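Local coordinates for polyhomeotic (Drosophila melanogaster, PDB 1KW4), which belongs to the Polycomb group, whose complexes keep homeotic genes repressed through development, and is represented here by its polymer-forming SAM domain, at residues L52-K55 against H56-A60. The protein carries 1 engineered substitution. Numbering follows the deposited sequence.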
ATOM      1  N   LEU A  52       1.644  -5.876   5.159  1.00 29.71           N
ATOM      2  CA  LEU A  52       0.225  -5.533   5.169  1.00 32.05           C
ATOM      3  C   LEU A  52      -0.693  -6.619   4.622  1.00 33.70           C
ATOM      4  O   LEU A  52      -0.544  -7.066   3.485  1.00 35.89           O
ATOM      5  CB  LEU A  52      -0.017  -4.233   4.395  1.00 30.49           C
ATOM      6  CG  LEU A  52       0.131  -2.926   5.177  1.00 31.71           C
ATOM      7  CD1 LEU A  52       0.024  -1.733   4.226  1.00 30.88           C
ATOM      8  CD2 LEU A  52      -0.951  -2.854   6.245  1.00 29.55           C
ATOM      9  N   LYS A  53      -1.647  -7.037   5.445  1.00 33.88           N
ATOM     10  CA  LYS A  53      -2.611  -8.052   5.047  1.00 34.43           C
ATOM     11  C   LYS A  53      -3.963  -7.373   4.893  1.00 33.17           C
ATOM     12  O   LYS A  53      -4.160  -6.254   5.358  1.00 32.87           O
ATOM     13  CB  LYS A  53      -2.718  -9.143   6.117  1.00 36.67           C
ATOM     14  CG  LYS A  53      -1.440  -9.924   6.370  1.00 39.43           C
ATOM     15  CD  LYS A  53      -1.649 -10.924   7.501  1.00 42.83           C
ATOM     16  CE  LYS A  53      -0.399 -11.753   7.765  1.00 44.45           C
ATOM     17  NZ  LYS A  53      -0.609 -12.704   8.896  1.00 47.15           N
ATOM     18  N   GLU A  54      -4.897  -8.060   4.246  1.00 35.38           N
ATOM     19  CA  GLU A  54      -6.235  -7.521   4.047  1.00 37.65           C
ATOM     20  C   GLU A  54      -6.859  -7.071   5.377  1.00 37.44           C
ATOM     21  O   GLU A  54      -7.502  -6.023   5.441  1.00 37.09           O
ATOM     22  CB  GLU A  54      -7.102  -8.580   3.354  1.00 40.20           C
ATOM     23  CG  GLU A  54      -8.560  -8.208   3.148  1.00 43.76           C
ATOM     24  CD  GLU A  54      -9.414  -8.531   4.352  1.00 45.77           C
ATOM     25  OE1 GLU A  54      -9.335  -9.680   4.837  1.00 47.22           O
ATOM     26  OE2 GLU A  54     -10.167  -7.646   4.809  1.00 47.73           O
ATOM     27  N   LYS A  55      -6.644  -7.847   6.439  1.00 37.51           N
ATOM     28  CA  LYS A  55      -7.198  -7.519   7.759  1.00 37.19           C
ATOM     29  C   LYS A  55      -6.731  -6.160   8.287  1.00 36.34           C
ATOM     30  O   LYS A  55      -7.513  -5.412   8.876  1.00 36.15           O
ATOM     31  CB  LYS A  55      -6.826  -8.602   8.782  1.00 40.18           C
ATOM     32  CG  LYS A  55      -5.364  -8.560   9.217  1.00 43.35           C
ATOM     33  CD  LYS A  55      -5.078  -9.456  10.417  1.00 46.90           C
ATOM     34  CE  LYS A  55      -5.076 -10.927  10.044  1.00 48.69           C
ATOM     35  NZ  LYS A  55      -4.696 -11.778  11.210  1.00 50.75           N
ATOM     36  N   HIS A  56      -5.451  -5.854   8.090  1.00 33.87           N
ATOM     37  CA  HIS A  56      -4.875  -4.594   8.550  1.00 33.41           C
ATOM     38  C   HIS A  56      -5.438  -3.409   7.773  1.00 32.16           C
ATOM     39  O   HIS A  56      -5.714  -2.354   8.345  1.00 31.02           O
ATOM     40  CB  HIS A  56      -3.354  -4.632   8.386  1.00 34.87           C
ATOM     41  CG  HIS A  56      -2.691  -5.723   9.167  1.00 36.10           C
ATOM     42  ND1 HIS A  56      -1.611  -6.430   8.685  1.00 37.66           N
ATOM     43  CD2 HIS A  56      -2.941  -6.213  10.404  1.00 37.00           C
ATOM     44  CE1 HIS A  56      -1.226  -7.311   9.593  1.00 37.26           C
ATOM     45  NE2 HIS A  56      -2.015  -7.199  10.645  1.00 36.33           N
ATOM     46  N   LEU A  57      -5.590  -3.591   6.467  1.00 31.40           N
ATOM     47  CA  LEU A  57      -6.114  -2.548   5.593  1.00 31.82           C
ATOM     48  C   LEU A  57      -7.569  -2.227   5.917  1.00 32.88           C
ATOM     49  O   LEU A  57      -7.928  -1.069   6.125  1.00 34.35           O
ATOM     50  CB  LEU A  57      -6.004  -2.990   4.129  1.00 30.62           C
ATOM     51  CG  LEU A  57      -4.584  -3.186   3.585  1.00 31.18           C
ATOM     52  CD1 LEU A  57      -4.622  -3.877   2.231  1.00 32.33           C
ATOM     53  CD2 LEU A  57      -3.900  -1.839   3.483  1.00 30.56           C
ATOM     54  N   VAL A  58      -8.400  -3.263   5.958  1.00 34.88           N
ATOM     55  CA  VAL A  58      -9.821  -3.097   6.237  1.00 36.83           C
ATOM     56  C   VAL A  58     -10.102  -2.735   7.694  1.00 38.92           C
ATOM     57  O   VAL A  58     -10.747  -1.724   7.975  1.00 39.68           O
ATOM     58  CB  VAL A  58     -10.607  -4.381   5.872  1.00 36.69           C
ATOM     59  CG1 VAL A  58     -12.075  -4.222   6.246  1.00 38.03           C
ATOM     60  CG2 VAL A  58     -10.474  -4.665   4.383  1.00 35.94           C
ATOM     61  N   ASN A  59      -9.609  -3.549   8.621  1.00 40.79           N
ATOM     62  CA  ASN A  59      -9.845  -3.301  10.040  1.00 43.20           C
ATOM     63  C   ASN A  59      -9.033  -2.148  10.623  1.00 42.54           C
ATOM     64  O   ASN A  59      -9.599  -1.173  11.117  1.00 44.00           O
ATOM     65  CB  ASN A  59      -9.582  -4.576  10.850  1.00 44.75           C
ATOM     66  CG  ASN A  59     -10.513  -5.710  10.466  1.00 47.18           C
ATOM     67  OD1 ASN A  59     -11.736  -5.563  10.497  1.00 49.74           O
ATOM     68  ND2 ASN A  59      -9.938  -6.852  10.102  1.00 48.95           N
ATOM     69  N   ALA A  60      -7.711  -2.256  10.563  1.00 42.81           N
ATOM     70  CA  ALA A  60      -6.840  -1.224  11.111  1.00 41.45           C
ATOM     71  C   ALA A  60      -6.891   0.118  10.382  1.00 41.30           C
ATOM     72  O   ALA A  60      -6.868   1.169  11.018  1.00 40.94           O
ATOM     73  CB  ALA A  60      -5.401  -1.733  11.161  1.00 42.78           C
TER
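K53 stands at the N-cap of helix 54-60, and its carbonyl O takes the first helical bond from L57 N (3.2 Å) and a weaker, bent one from H56 N. V58 N to E54 O (2.9 Å) and N59 N to K55 O carry the spiral onward. Across the helix start the H56 imidazole folds back beside the N-cap residue: its ND1 accepts the backbone N-H of K53 at 3.3 Å, a fairly straight bond whose donor lies 31° out of the ring plane. CG of H56 sits beside its own backbone N (chi1 -60°), which turns the ring toward the preceding loop. That bond, with K55 against one face, would limit the ring's rotation, and it is consistent with an unprotonated ND1. The aliphatic part of K55 runs alongside the ring in the same direction, with CG 3.9 Å from the ring centroid in a CH-pi contact offset toward the rim. K55 NZ lies 5.3 Å from H56 NE2, not in contact, so the touching is done by the methylenes; the nearby positive charge might disfavour protonation of the ring. On the inner side L52 reaches the helix with both methyls: CD2 meets H56 CB at 3.7 Å, and CD1 meets L57 CD2, the two leucines crossing at about a right angle. Both leucines also touch F39 of helix 36-41, while L57 and V58 rest on A68 of helix 65-78. Further along, N59 bends its amide back so that ND2 adds a weak bond to K55 O, already held by N59 N. Here the N3 residue H56 supplies one half of a capping box, its side chain accepting the N-cap N-H without a return bond from the K53 side chain, at the start of a short helix in the five-helix SAM fold.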